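Local coordinates for protein botulinum neurotoxin type G (Clostridium botulinum, PDB 3MPP) that adheres to the surface of host nerve cells through this receptor-binding domain and, as the whole toxin, delivers a protease light chain into the cytosol, at residues 241-245 against 246-250; 341-344 against 345-348; 399-402 against 403-406; 409-412 against 413-417. The protein carries 4 engineered substitutions. All coordinates share one frame; numbering follows the deposited sequence.

Contact 1 (241-245 against 246-250); sequences YLFNQ and GMQNI
At the end of strand 239-244 of the beta-trefoil C-terminal subdomain the chain turns back on itself, and the Asn244 side chain accepts hydrogen bonds from the backbone of Gly246 and Met247, the first of them weak. Its CG lies anti to the backbone N (chi1 -169°), which carries the amide along the chain direction so that OD1 lies over the start of the loop. OD1 accepts from Met247 N at 2.9 Å, the donor standing slightly out of the carbonyl plane. Met247 N shares its hydrogen with Asn244 O in a further weak bond of 3.3 Å. The other end of the amide is held by Gly417, whose O accepts from Asn244 ND2.

Gln248 closes the far side of the bend. Its extended chain runs alongside Gln245, pointing the same way, and its amide is held chiefly by one bond: NE2 gives a hydrogen to Gln245 O at 3.0 Å, on a lone pair of that carbonyl and within the plane of the Gln248 amide. NE2 also donates to a water, which accepts a weak bond from Gln245 NE2. The same amide end meets the rim of Phe243, CZ lying 3.6 Å from Gln248 CD; OE1 sits in the ring plane at its edge, and ring and amide planes are 61° apart. The Phe243 ring also packs edge-to-face with Phe229. A type I turn from Met247 to Ile250 then leads into strand 250-255. Another water accepts from Asn244 N at 2.9 Å and donates to Met247 O and to Ile250 O, the latter at 2.7 Å.

Contact 2 (341-344 against 345-348); sequences NDDP and TFYD
Asp343 OD1 accepts two hydrogens from Thr345, one from the hydroxyl OG1 at 2.7 Å and one from the backbone N at 2.9 Å. Both donors reach it from the same face of the carboxylate: OG1 comes from well above the plane, while N lies on the anti side and closer to the plane. The hydroxyl half of the grip depends on Thr345 OG1 lying between its backbone N and carbonyl carbon (chi1 60°), which turns the hydroxyl back over the bend. The bend itself is a type I turn from Asp343 to Phe346, closed by Phe346 N donating to Asp343 O at 3.0 Å.

Just before it, Asn341 OD1 takes the hydrogen of Asp343 N in the carbonyl plane, on a lone pair, forming an Asx turn. The Phe346 ring lies against the Asp343 carboxylate, with Asn341 OD1 more loosely placed near CD2; CE2 is 3.6 Å from Asp343 OD2, the carboxylate and ring planes being 65° apart. Thr345 OG1 stands over one face, towards the rim. Phe346 is also stacked on Phe336, tying the turn to the trefoil sheet as strand 346-353 begins.

A water donates to Asp343 OD2 and Thr345 OG1. With OD1 bonded twice to Thr345 and OD2 hydrated, the Asp343 carboxylate is well supplied with donors, which probably favours its ionised form and holds its rotation at this surface turn.

Contact 3 (399-402 against 403-406); sequences ISQW and YLRR
Trp402 holds CG anti to its backbone N (chi1 159°) while Tyr403 sets CG beside its own N (chi1 -63°), and these torsions bring the two rings together. The side chains cross at about a right angle, but the ring planes are oblique: Trp402 CD1 lies over one face of the phenol, towards its rim, 3.8 Å from Tyr403 CD1, with the five-membered ring and the phenol planes at 58°. From the same side of the phenol, Ser400 CB touches Tyr403 CD2 at 3.9 Å.

Ser400 OG accepts from Trp402 N at 3.0 Å, an ST turn that directs the chain out of strand 394-400. A short 3-10 stretch follows, in which Leu404 N donates to Gln401 O at 3.1 Å and Arg405 N to Trp402 O. The Arg405 chain passes across the six-membered side of the indole, CD being 4.0 Å from Trp402 CE3, and its guanidinium plane stands nearly upright to the ring.

The buried phenol is held at its far end by a hydrogen bond between Tyr403 OH and Ile379 N. Trp402 lies exposed beside it, consistent with the inferred role of 400-403 as the ganglioside-binding motif, where a sugar could lie against the indole.

Contact 4 (409-412 against 413-417); sequences ENIN and KLRLG
Ile411 supports the guanidinium of Arg415 from one face: CG1 lies 3.4 Å from Arg415 NH1, towards the rim of the plane, and CG2 approaches NH2. Ile411 CG1 is anti to its backbone N (chi1 -170°), which aims this branch at the arginine, while the bend at chi3 of Arg415 folds its head back over the isoleucine. Beside them Asn412 lies alongside the arginine and points the same way. Its OD1 takes only a weak bond from Arg415 NH2, 3.2 Å long, and the two flat groups are turned 50° apart. A water sits in the guanidinium plane at its edge and accepts from Arg415 NE at 2.8 Å.

The backbone beneath fixes both residues. Ile411 O receives two hydrogens, from Leu414 N and from Arg415 N, each at 3.0 Å; the second arrives almost straight in line with the carbonyl, the first from above its plane. Lys413 N donates to Asn410 O at 2.9 Å as the chain enters the turn. A second water lies 2.6 Å from Asn412 O and near Arg415 O.

Further out, Arg415 NH1 gives a hydrogen to Arg405 O, which joins the turn to the chain leaving the ganglioside motif. Arg406 NH2 makes a weak bond to Asn412 OD1, and the like-charged NH1 of Arg406 lies close to Arg415 NH2; the nearby carbonyl and amide oxygens would probably ease that proximity. The weakly bonded helix 411-414 thus places Arg415 against Trp402, the inferred ganglioside-binding residue of the trefoil subdomain.

In the fold
All four contacts belong to the C-terminal, beta-trefoil subdomain. Contact 3 holds the inferred ganglioside site, contact 4 touches it through Arg415, and contact 1 comes to about 10 Å of Trp402, measured between the Met247 and Trp402 side chains. Contacts 3 and 4 have centres about 11 Å apart and meet at Arg415 NH1 and Arg405 O, 2.9 Å. Contact 4 also reaches contact 1, Asn244 ND2 lying 2.8 Å from Gly417 O, which joins the end of strand 239-244 to the chain just after helix 411-414. Contact 2 stands apart on the surface, its centre about 22 Å from that of contact 3 and 31 Å from that of contact 4.

Contact 1 (241-245 against 246-250)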
loop_
_atom_site.group_PDB
_atom_site.type_symbol
_atom_site.label_atom_id
_atom_site.label_comp_id
_atom_site.label_asym_id
_atom_site.label_seq_id
_atom_site.Cartn_x
_atom_site.Cartn_y
_atom_site.Cartn_z
ATOM N N TYR A 241 -1.478 -12.034 -8.199
ATOM C CA TYR A 241 -0.813 -13.090 -7.436
ATOM C C TYR A 241 -1.272 -12.972 -5.982
ATOM O O TYR A 241 -1.849 -11.959 -5.580
ATOM C CB TYR A 241 0.716 -12.972 -7.589
ATOM C CG TYR A 241 1.124 -13.123 -9.036
ATOM C CD1 TYR A 241 1.220 -14.385 -9.614
ATOM C CD2 TYR A 241 1.362 -12.010 -9.838
ATOM C CE1 TYR A 241 1.562 -14.545 -10.962
ATOM C CE2 TYR A 241 1.702 -12.155 -11.190
ATOM C CZ TYR A 241 1.805 -13.427 -11.734
ATOM O OH TYR A 241 2.148 -13.585 -13.047
ATOM N N LEU A 242 -1.036 -14.012 -5.196
ATOM C CA LEU A 242 -1.659 -14.104 -3.891
ATOM C C LEU A 242 -0.606 -14.072 -2.801
ATOM O O LEU A 242 0.443 -14.720 -2.897
ATOM C CB LEU A 242 -2.525 -15.371 -3.809
ATOM C CG LEU A 242 -3.566 -15.534 -2.692
ATOM C CD1 LEU A 242 -4.560 -14.355 -2.632
ATOM C CD2 LEU A 242 -4.311 -16.867 -2.838
ATOM N N PHE A 243 -0.868 -13.265 -1.782
ATOM C CA PHE A 243 0.036 -13.150 -0.652
ATOM C C PHE A 243 -0.702 -13.514 0.638
ATOM O O PHE A 243 -1.827 -13.061 0.853
ATOM C CB PHE A 243 0.601 -11.727 -0.591
ATOM C CG PHE A 243 1.376 -11.419 0.656
ATOM C CD1 PHE A 243 2.737 -11.692 0.732
ATOM C CD2 PHE A 243 0.757 -10.811 1.744
ATOM C CE1 PHE A 243 3.460 -11.396 1.882
ATOM C CE2 PHE A 243 1.487 -10.514 2.913
ATOM C CZ PHE A 243 2.829 -10.797 2.973
ATOM N N ASN A 244 -0.060 -14.330 1.475
ATOM C CA ASN A 244 -0.594 -14.697 2.793
ATOM C C ASN A 244 0.120 -13.983 3.948
ATOM O O ASN A 244 1.323 -14.145 4.133
ATOM C CB ASN A 244 -0.532 -16.217 2.997
ATOM C CG ASN A 244 -1.296 -16.658 4.217
ATOM O OD1 ASN A 244 -0.791 -16.568 5.325
ATOM N ND2 ASN A 244 -2.536 -17.120 4.020
ATOM N N GLN A 245 -0.631 -13.219 4.740
ATOM C CA GLN A 245 -0.048 -12.463 5.843
ATOM C C GLN A 245 0.573 -13.357 6.926
ATOM O O GLN A 245 1.560 -12.981 7.533
ATOM C CB GLN A 245 -1.063 -11.510 6.490
ATOM C CG GLN A 245 -0.442 -10.679 7.643
ATOM C CD GLN A 245 -1.456 -9.830 8.384
ATOM O OE1 GLN A 245 -2.640 -10.143 8.408
ATOM N NE2 GLN A 245 -0.995 -8.731 8.974
ATOM N N GLY A 246 0.007 -14.537 7.156
ATOM C CA GLY A 246 0.541 -15.426 8.179
ATOM C C GLY A 246 1.755 -16.238 7.746
ATOM O O GLY A 246 2.582 -16.622 8.570
ATOM N N MET A 247 1.855 -16.506 6.447
ATOM C CA MET A 247 2.958 -17.291 5.906
ATOM C C MET A 247 3.488 -16.507 4.727
ATOM O O MET A 247 3.121 -16.754 3.576
ATOM C CB MET A 247 2.455 -18.675 5.489
ATOM C CG MET A 247 1.785 -19.395 6.667
ATOM S SD MET A 247 1.231 -21.076 6.350
ATOM C CE MET A 247 2.811 -21.849 6.014
ATOM N N GLN A 248 4.320 -15.519 5.030
ATOM C CA GLN A 248 4.694 -14.518 4.034
ATOM C C GLN A 248 5.775 -15.008 3.079
ATOM O O GLN A 248 5.985 -14.420 2.024
ATOM C CB GLN A 248 5.165 -13.237 4.734
ATOM C CG GLN A 248 4.180 -12.754 5.788
ATOM C CD GLN A 248 4.409 -11.329 6.206
ATOM O OE1 GLN A 248 5.407 -10.711 5.824
ATOM N NE2 GLN A 248 3.490 -10.794 7.011
ATOM N N ASN A 249 6.448 -16.095 3.436
ATOM C CA ASN A 249 7.639 -16.483 2.687
ATOM C C ASN A 249 7.395 -17.657 1.747
ATOM O O ASN A 249 8.327 -18.223 1.184
ATOM C CB ASN A 249 8.811 -16.728 3.643
ATOM C CG ASN A 249 9.022 -15.560 4.607
ATOM O OD1 ASN A 249 8.941 -15.725 5.827
ATOM N ND2 ASN A 249 9.271 -14.371 4.057
ATOM N N ILE A 250 6.124 -18.003 1.577
ATOM C CA ILE A 250 5.712 -19.001 0.595
ATOM C C ILE A 250 4.717 -18.403 -0.383
ATOM O O ILE A 250 4.199 -17.296 -0.172
ATOM C CB ILE A 250 5.106 -20.266 1.263
ATOM C CG1 ILE A 250 3.928 -19.910 2.188
ATOM C CG2 ILE A 250 6.184 -21.000 2.072
ATOM C CD1 ILE A 250 2.623 -19.555 1.476
HETATM O O HOH W 1 2.599 -15.494 1.149
HETATM O O HOH W 2 2.318 -8.295 8.483
#

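Contact 2 (341-344 against 345-348)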
loop_
_atom_site.group_PDB
_atom_site.type_symbol
_atom_site.label_atom_id
_atom_site.label_comp_id
_atom_site.label_asym_id
_atom_site.label_seq_id
_atom_site.Cartn_x
_atom_site.Cartn_y
_atom_site.Cartn_z
ATOM N N ASN A 341 -17.486 -26.060 -13.853
ATOM C CA ASN A 341 -18.391 -27.209 -13.812
ATOM C C ASN A 341 -19.688 -26.880 -13.080
ATOM O O ASN A 341 -19.741 -25.903 -12.327
ATOM C CB ASN A 341 -17.702 -28.370 -13.083
ATOM C CG ASN A 341 -17.451 -28.060 -11.606
ATOM O OD1 ASN A 341 -18.328 -28.262 -10.770
ATOM N ND2 ASN A 341 -16.250 -27.556 -11.285
ATOM N N ASP A 342 -20.702 -27.725 -13.275
ATOM C CA ASP A 342 -21.981 -27.597 -12.574
ATOM C C ASP A 342 -22.213 -28.730 -11.572
ATOM O O ASP A 342 -23.334 -29.210 -11.404
ATOM C CB ASP A 342 -23.119 -27.590 -13.581
ATOM C CG ASP A 342 -23.126 -26.338 -14.428
ATOM O OD1 ASP A 342 -22.922 -25.249 -13.863
ATOM O OD2 ASP A 342 -23.324 -26.451 -15.651
ATOM N N ASP A 343 -21.143 -29.170 -10.930
ATOM C CA ASP A 343 -21.234 -30.283 -9.998
ATOM C C ASP A 343 -21.633 -29.694 -8.647
ATOM O O ASP A 343 -20.880 -28.932 -8.047
ATOM C CB ASP A 343 -19.889 -31.008 -9.932
ATOM C CG ASP A 343 -19.931 -32.256 -9.081
ATOM O OD1 ASP A 343 -20.737 -32.297 -8.127
ATOM O OD2 ASP A 343 -19.153 -33.195 -9.376
ATOM N N PRO A 344 -22.841 -30.020 -8.178
ATOM C CA PRO A 344 -23.354 -29.440 -6.926
ATOM C C PRO A 344 -22.603 -29.898 -5.666
ATOM O O PRO A 344 -22.890 -29.386 -4.587
ATOM C CB PRO A 344 -24.812 -29.940 -6.860
ATOM C CG PRO A 344 -25.013 -30.844 -8.023
ATOM C CD PRO A 344 -23.730 -31.047 -8.747
ATOM N N THR A 345 -21.668 -30.840 -5.777
ATOM C CA THR A 345 -20.864 -31.183 -4.602
ATOM C C THR A 345 -19.774 -30.129 -4.377
ATOM O O THR A 345 -19.060 -30.155 -3.377
ATOM C CB THR A 345 -20.229 -32.572 -4.712
ATOM O OG1 THR A 345 -19.373 -32.611 -5.857
ATOM C CG2 THR A 345 -21.313 -33.662 -4.819
ATOM N N PHE A 346 -19.648 -29.201 -5.319
ATOM C CA PHE A 346 -18.686 -28.114 -5.185
ATOM C C PHE A 346 -19.430 -26.788 -5.282
ATOM O O PHE A 346 -20.518 -26.727 -5.856
ATOM C CB PHE A 346 -17.620 -28.193 -6.275
ATOM C CG PHE A 346 -16.940 -29.537 -6.373
ATOM C CD1 PHE A 346 -16.087 -29.975 -5.369
ATOM C CD2 PHE A 346 -17.139 -30.348 -7.474
ATOM C CE1 PHE A 346 -15.454 -31.217 -5.464
ATOM C CE2 PHE A 346 -16.510 -31.584 -7.576
ATOM C CZ PHE A 346 -15.664 -32.012 -6.568
ATOM N N TYR A 347 -18.840 -25.730 -4.737
ATOM C CA TYR A 347 -19.476 -24.424 -4.751
ATOM C C TYR A 347 -18.427 -23.334 -4.949
ATOM O O TYR A 347 -17.360 -23.368 -4.320
ATOM C CB TYR A 347 -20.209 -24.220 -3.428
ATOM C CG TYR A 347 -21.139 -23.020 -3.382
ATOM C CD1 TYR A 347 -22.073 -22.806 -4.383
ATOM C CD2 TYR A 347 -21.106 -22.125 -2.308
ATOM C CE1 TYR A 347 -22.946 -21.728 -4.340
ATOM C CE2 TYR A 347 -21.984 -21.042 -2.255
ATOM C CZ TYR A 347 -22.895 -20.852 -3.276
ATOM O OH TYR A 347 -23.763 -19.784 -3.249
ATOM N N ASP A 348 -18.728 -22.355 -5.801
ATOM C CA ASP A 348 -17.718 -21.365 -6.174
ATOM C C ASP A 348 -18.030 -19.936 -5.747
ATOM O O ASP A 348 -17.209 -19.039 -5.927
ATOM C CB ASP A 348 -17.434 -21.405 -7.677
ATOM C CG ASP A 348 -18.683 -21.122 -8.523
ATOM O OD1 ASP A 348 -19.802 -21.062 -7.977
ATOM O OD2 ASP A 348 -18.537 -20.970 -9.743
HETATM O O HOH W 3 -19.348 -23.078 -11.661
HETATM O O HOH W 4 -18.838 -35.042 -7.468
#

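Contact 3 (399-402 against 403-406)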
loop_
_atom_site.group_PDB
_atom_site.type_symbol
_atom_site.label_atom_id
_atom_site.label_comp_id
_atom_site.label_asym_id
_atom_site.label_seq_id
_atom_site.Cartn_x
_atom_site.Cartn_y
_atom_site.Cartn_z
ATOM N N ILE A 399 -9.986 -24.243 2.962
ATOM C CA ILE A 399 -10.992 -23.484 3.699
ATOM C C ILE A 399 -11.150 -24.164 5.055
ATOM O O ILE A 399 -11.149 -25.401 5.123
ATOM C CB ILE A 399 -12.335 -23.405 2.921
ATOM C CG1 ILE A 399 -13.355 -22.537 3.676
ATOM C CG2 ILE A 399 -12.894 -24.794 2.637
ATOM C CD1 ILE A 399 -14.559 -22.094 2.824
ATOM N N SER A 400 -11.241 -23.378 6.136
ATOM C CA SER A 400 -11.328 -23.959 7.476
ATOM C C SER A 400 -12.254 -23.196 8.428
ATOM O O SER A 400 -12.269 -21.967 8.441
ATOM C CB SER A 400 -9.927 -24.061 8.087
ATOM O OG SER A 400 -9.984 -24.633 9.372
ATOM N N GLN A 401 -13.041 -23.939 9.202
ATOM C CA GLN A 401 -13.836 -23.375 10.284
ATOM C C GLN A 401 -12.967 -22.901 11.459
ATOM O O GLN A 401 -13.448 -22.194 12.335
ATOM C CB GLN A 401 -14.818 -24.428 10.817
ATOM C CG GLN A 401 -15.613 -25.149 9.757
ATOM C CD GLN A 401 -16.881 -24.417 9.364
ATOM O OE1 GLN A 401 -17.925 -25.037 9.153
ATOM N NE2 GLN A 401 -16.799 -23.096 9.260
ATOM N N TRP A 402 -11.703 -23.323 11.492
ATOM C CA TRP A 402 -10.784 -22.931 12.567
ATOM C C TRP A 402 -10.653 -21.411 12.652
ATOM O O TRP A 402 -10.538 -20.839 13.742
ATOM C CB TRP A 402 -9.415 -23.575 12.330
ATOM C CG TRP A 402 -8.241 -22.911 13.015
ATOM C CD1 TRP A 402 -7.253 -22.189 12.416
ATOM C CD2 TRP A 402 -7.928 -22.927 14.421
ATOM N NE1 TRP A 402 -6.349 -21.750 13.352
ATOM C CE2 TRP A 402 -6.742 -22.190 14.590
ATOM C CE3 TRP A 402 -8.534 -23.497 15.546
ATOM C CZ2 TRP A 402 -6.147 -22.003 15.842
ATOM C CZ3 TRP A 402 -7.941 -23.302 16.793
ATOM C CH2 TRP A 402 -6.763 -22.574 16.925
ATOM N N TYR A 403 -10.693 -20.765 11.495
ATOM C CA TYR A 403 -10.506 -19.315 11.411
ATOM C C TYR A 403 -11.703 -18.506 11.916
ATOM O O TYR A 403 -11.587 -17.303 12.145
ATOM C CB TYR A 403 -10.168 -18.910 9.984
ATOM C CG TYR A 403 -8.860 -19.490 9.466
ATOM C CD1 TYR A 403 -7.635 -19.175 10.066
ATOM C CD2 TYR A 403 -8.854 -20.334 8.357
ATOM C CE1 TYR A 403 -6.444 -19.696 9.566
ATOM C CE2 TYR A 403 -7.682 -20.862 7.865
ATOM C CZ TYR A 403 -6.483 -20.534 8.456
ATOM O OH TYR A 403 -5.337 -21.067 7.929
ATOM N N LEU A 404 -12.844 -19.164 12.099
ATOM C CA LEU A 404 -14.034 -18.495 12.619
ATOM C C LEU A 404 -14.199 -18.692 14.122
ATOM O O LEU A 404 -15.086 -18.097 14.733
ATOM C CB LEU A 404 -15.298 -18.986 11.896
ATOM C CG LEU A 404 -15.353 -18.603 10.410
ATOM C CD1 LEU A 404 -16.703 -18.911 9.862
ATOM C CD2 LEU A 404 -15.055 -17.126 10.252
ATOM N N ARG A 405 -13.370 -19.550 14.713
ATOM C CA ARG A 405 -13.450 -19.793 16.155
ATOM C C ARG A 405 -13.083 -18.562 16.981
ATOM O O ARG A 405 -12.070 -17.902 16.733
ATOM C CB ARG A 405 -12.596 -20.998 16.560
ATOM C CG ARG A 405 -13.120 -22.292 15.934
ATOM C CD ARG A 405 -12.455 -23.524 16.503
ATOM N NE ARG A 405 -12.643 -23.673 17.946
ATOM C CZ ARG A 405 -12.179 -24.711 18.633
ATOM N NH1 ARG A 405 -11.524 -25.669 17.983
ATOM N NH2 ARG A 405 -12.363 -24.799 19.948
ATOM N N ARG A 406 -13.928 -18.261 17.957
ATOM C CA ARG A 406 -13.718 -17.134 18.847
ATOM C C ARG A 406 -12.916 -17.649 20.030
ATOM O O ARG A 406 -13.422 -17.736 21.143
ATOM C CB ARG A 406 -15.063 -16.567 19.319
ATOM C CG ARG A 406 -16.029 -16.190 18.193
ATOM C CD ARG A 406 -15.320 -15.731 16.923
ATOM N NE ARG A 406 -14.322 -14.693 17.160
ATOM C CZ ARG A 406 -13.385 -14.343 16.283
ATOM N NH1 ARG A 406 -13.311 -14.944 15.100
ATOM N NH2 ARG A 406 -12.515 -13.394 16.587
#

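Contact 4 (409-412 against 413-417)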
loop_
_atom_site.group_PDB
_atom_site.type_symbol
_atom_site.label_atom_id
_atom_site.label_comp_id
_atom_site.label_asym_id
_atom_site.label_seq_id
_atom_site.Cartn_x
_atom_site.Cartn_y
_atom_site.Cartn_z
ATOM N N GLU A 409 -10.689 -12.971 22.710
ATOM C CA GLU A 409 -11.007 -11.673 22.115
ATOM C C GLU A 409 -9.891 -11.110 21.213
ATOM O O GLU A 409 -10.168 -10.318 20.327
ATOM C CB GLU A 409 -11.407 -10.654 23.198
ATOM C CG GLU A 409 -12.796 -10.885 23.823
ATOM C CD GLU A 409 -12.802 -11.883 24.980
ATOM O OE1 GLU A 409 -11.895 -12.736 25.052
ATOM O OE2 GLU A 409 -13.723 -11.805 25.830
ATOM N N ASN A 410 -8.641 -11.521 21.431
ATOM C CA ASN A 410 -7.506 -11.014 20.646
ATOM C C ASN A 410 -7.040 -11.994 19.569
ATOM O O ASN A 410 -5.973 -11.816 18.968
ATOM C CB ASN A 410 -6.312 -10.706 21.559
ATOM C CG ASN A 410 -5.607 -11.979 22.058
ATOM O OD1 ASN A 410 -6.183 -13.067 22.038
ATOM N ND2 ASN A 410 -4.362 -11.836 22.513
ATOM N N ILE A 411 -7.818 -13.047 19.355
ATOM C CA ILE A 411 -7.427 -14.119 18.435
ATOM C C ILE A 411 -6.999 -13.577 17.071
ATOM O O ILE A 411 -6.054 -14.074 16.466
ATOM C CB ILE A 411 -8.558 -15.178 18.275
ATOM C CG1 ILE A 411 -8.051 -16.402 17.508
ATOM C CG2 ILE A 411 -9.765 -14.589 17.579
ATOM C CD1 ILE A 411 -6.691 -16.876 17.959
ATOM N N ASN A 412 -7.666 -12.534 16.594
ATOM C CA ASN A 412 -7.370 -12.033 15.254
ATOM C C ASN A 412 -5.978 -11.399 15.122
ATOM O O ASN A 412 -5.484 -11.204 14.021
ATOM C CB ASN A 412 -8.477 -11.084 14.765
ATOM C CG ASN A 412 -9.836 -11.773 14.669
ATOM O OD1 ASN A 412 -9.925 -12.965 14.344
ATOM N ND2 ASN A 412 -10.900 -11.024 14.935
ATOM N N LYS A 413 -5.333 -11.100 16.245
ATOM C CA LYS A 413 -3.992 -10.539 16.184
ATOM C C LYS A 413 -2.929 -11.634 16.080
ATOM O O LYS A 413 -1.796 -11.369 15.682
ATOM C CB LYS A 413 -3.733 -9.647 17.403
ATOM C CG LYS A 413 -4.597 -8.392 17.409
ATOM C CD LYS A 413 -4.554 -7.676 18.749
ATOM C CE LYS A 413 -5.454 -6.449 18.729
ATOM N NZ LYS A 413 -6.804 -6.785 18.193
ATOM N N LEU A 414 -3.316 -12.850 16.442
ATOM C CA LEU A 414 -2.407 -13.993 16.559
ATOM C C LEU A 414 -2.518 -14.983 15.394
ATOM O O LEU A 414 -1.545 -15.649 15.047
ATOM C CB LEU A 414 -2.743 -14.771 17.837
ATOM C CG LEU A 414 -2.798 -14.005 19.163
ATOM C CD1 LEU A 414 -3.287 -14.906 20.293
ATOM C CD2 LEU A 414 -1.425 -13.423 19.496
ATOM N N ARG A 415 -3.726 -15.109 14.844
ATOM C CA ARG A 415 -4.047 -16.123 13.831
ATOM C C ARG A 415 -4.181 -15.441 12.467
ATOM O O ARG A 415 -5.244 -14.918 12.119
ATOM C CB ARG A 415 -5.348 -16.846 14.235
ATOM C CG ARG A 415 -5.902 -17.882 13.236
ATOM C CD ARG A 415 -7.318 -18.358 13.663
ATOM N NE ARG A 415 -8.280 -17.247 13.645
ATOM C CZ ARG A 415 -9.402 -17.210 14.362
ATOM N NH1 ARG A 415 -9.713 -18.224 15.152
ATOM N NH2 ARG A 415 -10.216 -16.156 14.296
ATOM N N LEU A 416 -3.097 -15.440 11.701
ATOM C CA LEU A 416 -2.983 -14.573 10.526
ATOM C C LEU A 416 -3.058 -15.338 9.206
ATOM O O LEU A 416 -3.068 -14.724 8.148
ATOM C CB LEU A 416 -1.669 -13.770 10.583
ATOM C CG LEU A 416 -1.444 -12.925 11.845
ATOM C CD1 LEU A 416 -0.063 -12.251 11.840
ATOM C CD2 LEU A 416 -2.574 -11.886 12.024
ATOM N N GLY A 417 -3.105 -16.668 9.275
ATOM C CA GLY A 417 -3.168 -17.492 8.068
ATOM C C GLY A 417 -4.381 -17.315 7.147
ATOM O O GLY A 417 -4.387 -17.808 6.017
HETATM O O HOH W 5 -8.053 -14.714 12.413
HETATM O O HOH W 6 -6.230 -12.342 11.820
#